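Local coordinates for ethanolamine utilization protein EutL (Clostridium perfringens E str. JGS1987, PDB 4TME), which assembles as trimers in the shell of the ethanolamine-utilization microcompartment, with pore opening probably controlled allosterically by ethanolamine binding, at residues Y64-A72 with P178-G186. Residues are numbered along the deposited sequence; the frame is centred on the assembly and turned at random.
Sequences YARSMYAGA and PPTETNFAG. With ETA (ethanolamine), chain K; ETA (ethanolamine), chain J.
R66 sets CG beside its backbone N, opposite the carbonyl carbon (chi1 -65°), then bends at chi2 and chi3, bringing its guanidinium to the carboxylate of E181, whose chain bends at chi2. NH2 of R66 gives a salt bridge to OE2 of E181 at 2.9 Å, leaving the guanidinium near its plane but reaching the oxygen from above the carboxylate plane. A long, branched donor suits this place because its NE also binds a water that S67 N shares and that donates weakly to OE1 of E181. A second water joins OE2 to the hydroxyl of Y69, while the ring of that tyrosine packs obliquely on the E181 chain, CE1 to CG 3.6 Å. The backbones lock close by: A70 N donates almost straight to E181 O at 2.8 Å, and Y69 CA adds a CH...O contact to the same oxygen. T182 works in two directions. Its methyl CG2 rests 3.4 Å from M68 O and also against G71 CA; A70, third in the type II turn M68-G71, takes the turn's positive phi, and G71 has a positive phi of its own, which favours glycine. The T182 hydroxyl accepts a bond from the amine of one ethanolamine, 3.0 Å from N to OG1. F184 lays a ring face under that ligand's CA, 3.6 Å above the plane, and D44 and E82 supply acidic partners. T180 OG1 binds the hydroxyl O of the second ethanolamine at 2.7 Å. N183 OD1 accepts from Y69 N of a neighbouring subunit. Two turns thus meet between the tandem BMC domains, beside EutL's ethanolamine sites.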
ATOM      1  N   TYR C  64     -17.000   7.922  -4.794  1.00 22.39           N
ATOM      2  CA  TYR C  64     -15.601   7.505  -4.737  1.00 23.33           C
ATOM      3  C   TYR C  64     -14.976   8.025  -3.458  1.00 23.30           C
ATOM      4  O   TYR C  64     -15.160   9.189  -3.085  1.00 24.06           O
ATOM      5  CB  TYR C  64     -14.846   8.023  -5.972  1.00 24.04           C
ATOM      6  CG  TYR C  64     -13.563   7.255  -6.275  1.00 22.66           C
ATOM      7  CD1 TYR C  64     -12.384   7.576  -5.638  1.00 22.11           C
ATOM      8  CD2 TYR C  64     -13.560   6.218  -7.191  1.00 24.15           C
ATOM      9  CE1 TYR C  64     -11.192   6.863  -5.911  1.00 22.20           C
ATOM     10  CE2 TYR C  64     -12.399   5.520  -7.473  1.00 24.44           C
ATOM     11  CZ  TYR C  64     -11.217   5.854  -6.823  1.00 23.75           C
ATOM     12  OH  TYR C  64     -10.063   5.118  -7.099  1.00 23.54           O
ATOM     13  N   ALA C  65     -14.237   7.166  -2.750  1.00 22.48           N
ATOM     14  CA  ALA C  65     -13.653   7.550  -1.477  1.00 22.48           C
ATOM     15  C   ALA C  65     -12.517   6.610  -1.133  1.00 21.41           C
ATOM     16  O   ALA C  65     -12.766   5.457  -0.745  1.00 23.11           O
ATOM     17  CB  ALA C  65     -14.721   7.515  -0.360  1.00 24.25           C
ATOM     18  N   ARG C  66     -11.285   7.067  -1.309  1.00 19.93           N
ATOM     19  CA  ARG C  66     -10.116   6.207  -1.086  1.00 19.48           C
ATOM     20  C   ARG C  66      -8.990   6.939  -0.378  1.00 19.42           C
ATOM     21  O   ARG C  66      -8.776   8.138  -0.604  1.00 19.58           O
ATOM     22  CB  ARG C  66      -9.568   5.660  -2.409  1.00 20.48           C
ATOM     23  CG  ARG C  66     -10.465   4.705  -3.204  1.00 22.69           C
ATOM     24  CD  ARG C  66     -10.615   3.349  -2.534  1.00 25.91           C
ATOM     25  NE  ARG C  66      -9.318   2.735  -2.180  1.00 27.18           N
ATOM     26  CZ  ARG C  66      -8.472   2.156  -3.035  1.00 29.05           C
ATOM     27  NH1 ARG C  66      -8.754   2.073  -4.326  1.00 29.77           N
ATOM     28  NH2 ARG C  66      -7.323   1.634  -2.593  1.00 28.52           N
ATOM     29  N   SER C  67      -8.262   6.184   0.450  1.00 20.41           N
ATOM     30  CA  SER C  67      -7.104   6.665   1.185  1.00 19.66           C
ATOM     31  C   SER C  67      -5.787   6.370   0.460  1.00 18.83           C
ATOM     32  O   SER C  67      -5.702   5.400  -0.301  1.00 20.45           O
ATOM     33  CB  SER C  67      -7.075   6.007   2.577  1.00 21.62           C
ATOM     34  OG  SER C  67      -8.279   6.325   3.277  1.00 22.25           O
ATOM     35  N   MET C  68      -4.771   7.176   0.742  1.00 18.45           N
ATOM     36  CA  MET C  68      -3.462   7.047   0.100  1.00 18.41           C
ATOM     37  C   MET C  68      -2.498   6.164   0.900  1.00 19.17           C
ATOM     38  O   MET C  68      -2.449   6.226   2.147  1.00 19.84           O
ATOM     39  CB  MET C  68      -2.801   8.412  -0.095  1.00 19.96           C
ATOM     40  CG  MET C  68      -3.644   9.402  -0.872  1.00 21.71           C
ATOM     41  SD  MET C  68      -3.869   8.914  -2.592  1.00 25.06           S
ATOM     42  CE  MET C  68      -5.616   8.794  -2.709  1.00 30.94           C
ATOM     43  N   TYR C  69      -1.672   5.395   0.191  1.00 19.66           N
ATOM     44  CA  TYR C  69      -0.729   4.494   0.881  1.00 18.76           C
ATOM     45  C   TYR C  69       0.278   5.263   1.724  1.00 19.77           C
ATOM     46  O   TYR C  69       0.935   6.190   1.247  1.00 21.70           O
ATOM     47  CB  TYR C  69       0.001   3.587  -0.133  1.00 19.47           C
ATOM     48  CG  TYR C  69      -0.924   2.646  -0.833  1.00 20.19           C
ATOM     49  CD1 TYR C  69      -1.447   1.529  -0.165  1.00 20.64           C
ATOM     50  CD2 TYR C  69      -1.279   2.841  -2.162  1.00 20.50           C
ATOM     51  CE1 TYR C  69      -2.291   0.654  -0.805  1.00 21.76           C
ATOM     52  CE2 TYR C  69      -2.138   1.956  -2.816  1.00 21.84           C
ATOM     53  CZ  TYR C  69      -2.644   0.868  -2.119  1.00 22.79           C
ATOM     54  OH  TYR C  69      -3.493  -0.008  -2.741  1.00 24.82           O
ATOM     55  N   ALA C  70       0.322   4.896   3.014  1.00 20.37           N
ATOM     56  CA  ALA C  70       1.282   5.359   4.013  1.00 20.90           C
ATOM     57  C   ALA C  70       0.996   6.764   4.530  1.00 21.34           C
ATOM     58  O   ALA C  70       1.779   7.299   5.297  1.00 21.98           O
ATOM     59  CB  ALA C  70       2.722   5.269   3.482  1.00 22.65           C
ATOM     60  N   GLY C  71      -0.153   7.324   4.154  1.00 20.66           N
ATOM     61  CA  GLY C  71      -0.661   8.534   4.795  1.00 21.18           C
ATOM     62  C   GLY C  71      -0.049   9.865   4.375  1.00 20.49           C
ATOM     63  O   GLY C  71       0.923   9.937   3.608  1.00 21.69           O
ATOM     64  N   ALA C  72      -0.605  10.954   4.904  1.00 21.48           N
ATOM     65  CA  ALA C  72      -0.300  12.280   4.380  1.00 22.90           C
ATOM     66  C   ALA C  72       1.144  12.697   4.584  1.00 22.64           C
ATOM     67  O   ALA C  72       1.702  13.445   3.778  1.00 23.93           O
ATOM     68  CB  ALA C  72      -1.227  13.320   5.030  1.00 25.80           C
ATOM     69  N   PRO C 178      -6.354  -4.071  10.003  1.00 24.00           N
ATOM     70  CA  PRO C 178      -5.031  -3.440   9.901  1.00 24.09           C
ATOM     71  C   PRO C 178      -4.107  -4.164   8.939  1.00 23.73           C
ATOM     72  O   PRO C 178      -4.012  -5.390   9.048  1.00 23.83           O
ATOM     73  CB  PRO C 178      -4.479  -3.536  11.322  1.00 25.45           C
ATOM     74  CG  PRO C 178      -5.190  -4.687  11.928  1.00 25.57           C
ATOM     75  CD  PRO C 178      -6.587  -4.627  11.343  1.00 24.71           C
ATOM     76  N   PRO C 179      -3.428  -3.453   8.036  1.00 23.31           N
ATOM     77  CA  PRO C 179      -3.496  -2.005   7.781  1.00 21.67           C
ATOM     78  C   PRO C 179      -4.520  -1.650   6.738  1.00 21.91           C
ATOM     79  O   PRO C 179      -4.691  -2.374   5.748  1.00 23.10           O
ATOM     80  CB  PRO C 179      -2.114  -1.687   7.233  1.00 22.48           C
ATOM     81  CG  PRO C 179      -1.809  -2.879   6.396  1.00 24.41           C
ATOM     82  CD  PRO C 179      -2.429  -4.078   7.161  1.00 23.87           C
ATOM     83  N   THR C 180      -5.166  -0.504   6.932  1.00 21.30           N
ATOM     84  CA  THR C 180      -5.769   0.178   5.794  1.00 22.16           C
ATOM     85  C   THR C 180      -4.638   0.907   5.054  1.00 21.90           C
ATOM     86  O   THR C 180      -3.477   0.795   5.468  1.00 20.60           O
ATOM     87  CB  THR C 180      -6.839   1.138   6.259  1.00 23.40           C
ATOM     88  OG1 THR C 180      -6.255   2.074   7.169  1.00 22.86           O
ATOM     89  CG2 THR C 180      -7.916   0.340   6.960  1.00 27.34           C
ATOM     90  N   GLU C 181      -4.944   1.676   4.002  1.00 20.77           N
ATOM     91  CA  GLU C 181      -3.862   2.241   3.195  1.00 20.26           C
ATOM     92  C   GLU C 181      -2.925   3.114   4.019  1.00 19.81           C
ATOM     93  O   GLU C 181      -1.711   3.101   3.790  1.00 20.88           O
ATOM     94  CB  GLU C 181      -4.416   3.054   2.009  1.00 21.68           C
ATOM     95  CG  GLU C 181      -5.032   2.187   0.906  1.00 23.41           C
ATOM     96  CD  GLU C 181      -6.486   1.787   1.147  1.00 24.52           C
ATOM     97  OE1 GLU C 181      -7.071   2.124   2.206  1.00 23.50           O
ATOM     98  OE2 GLU C 181      -7.055   1.129   0.249  1.00 26.53           O
ATOM     99  N   THR C 182      -3.467   3.832   5.011  1.00 19.59           N
ATOM    100  CA  THR C 182      -2.663   4.740   5.814  1.00 19.55           C
ATOM    101  C   THR C 182      -2.045   4.057   7.048  1.00 20.47           C
ATOM    102  O   THR C 182      -1.472   4.743   7.888  1.00 20.51           O
ATOM    103  CB  THR C 182      -3.470   5.964   6.312  1.00 20.41           C
ATOM    104  OG1 THR C 182      -4.524   5.555   7.199  1.00 20.67           O
ATOM    105  CG2 THR C 182      -4.078   6.739   5.117  1.00 18.40           C
ATOM    106  N   ASN C 183      -2.177   2.735   7.128  1.00 20.90           N
ATOM    107  CA  ASN C 183      -1.651   1.936   8.247  1.00 20.61           C
ATOM    108  C   ASN C 183      -2.342   2.233   9.576  1.00 21.22           C
ATOM    109  O   ASN C 183      -1.717   2.258  10.639  1.00 22.05           O
ATOM    110  CB  ASN C 183      -0.135   2.123   8.369  1.00 20.71           C
ATOM    111  CG  ASN C 183       0.586   1.638   7.128  1.00 20.71           C
ATOM    112  OD1 ASN C 183       0.201   0.621   6.557  1.00 20.94           O
ATOM    113  ND2 ASN C 183       1.567   2.408   6.645  1.00 21.39           N
ATOM    114  N   PHE C 184      -3.648   2.447   9.488  1.00 19.37           N
ATOM    115  CA  PHE C 184      -4.531   2.527  10.648  1.00 20.46           C
ATOM    116  C   PHE C 184      -5.524   1.354  10.623  1.00 21.12           C
ATOM    117  O   PHE C 184      -5.439   0.441   9.784  1.00 22.66           O
ATOM    118  CB  PHE C 184      -5.260   3.884  10.663  1.00 20.01           C
ATOM    119  CG  PHE C 184      -4.421   5.014  11.200  1.00 19.84           C
ATOM    120  CD1 PHE C 184      -3.384   5.567  10.448  1.00 21.07           C
ATOM    121  CD2 PHE C 184      -4.655   5.527  12.465  1.00 20.45           C
ATOM    122  CE1 PHE C 184      -2.621   6.624  10.964  1.00 21.03           C
ATOM    123  CE2 PHE C 184      -3.898   6.575  12.979  1.00 20.61           C
ATOM    124  CZ  PHE C 184      -2.872   7.123  12.223  1.00 21.57           C
ATOM    125  N   ALA C 185      -6.459   1.366  11.567  1.00 20.79           N
ATOM    126  CA  ALA C 185      -7.442   0.304  11.695  1.00 20.84           C
ATOM    127  C   ALA C 185      -8.570   0.822  12.555  1.00 22.37           C
ATOM    128  O   ALA C 185      -8.478   1.927  13.100  1.00 21.29           O
ATOM    129  CB  ALA C 185      -6.816  -0.936  12.326  1.00 22.45           C
ATOM    130  N   GLY C 186      -9.620   0.027  12.711  1.00 23.02           N
ATOM    131  CA  GLY C 186     -10.714   0.437  13.583  1.00 24.50           C
ATOM    132  C   GLY C 186     -12.028  -0.128  13.101  1.00 25.08           C
ATOM    133  O   GLY C 186     -12.052  -1.218  12.527  1.00 24.19           O
TER
HETATM  134  CA  ETA K 302      -5.723   8.390   9.896  1.00 26.56           C
HETATM  135  N   ETA K 302      -5.238   8.074   8.569  1.00 24.71           N
HETATM  136  C   ETA K 302      -5.137   9.706  10.385  1.00 29.63           C
HETATM  137  O   ETA K 302      -5.390  10.772   9.506  1.00 30.02           O
HETATM  138  CA  ETA J 301     -10.467   3.418   7.793  1.00 24.44           C
HETATM  139  N   ETA J 301     -10.352   4.641   7.047  1.00 21.52           N
HETATM  140  C   ETA J 301      -9.483   3.478   8.942  1.00 26.09           C
HETATM  141  O   ETA J 301      -8.155   3.422   8.451  1.00 26.76           O
HETATM  142  O   HOH W   1      -9.291   3.406   0.854  1.00 24.13           O
HETATM  143  O   HOH W   2      -5.629  -0.877  -1.077  1.00 35.43           O
HETATM  144  O   HOH W   3       2.553   5.076   7.455  1.00 23.95           O
HETATM  145  O   HOH W   4      -0.306   7.139   7.916  1.00 25.01           O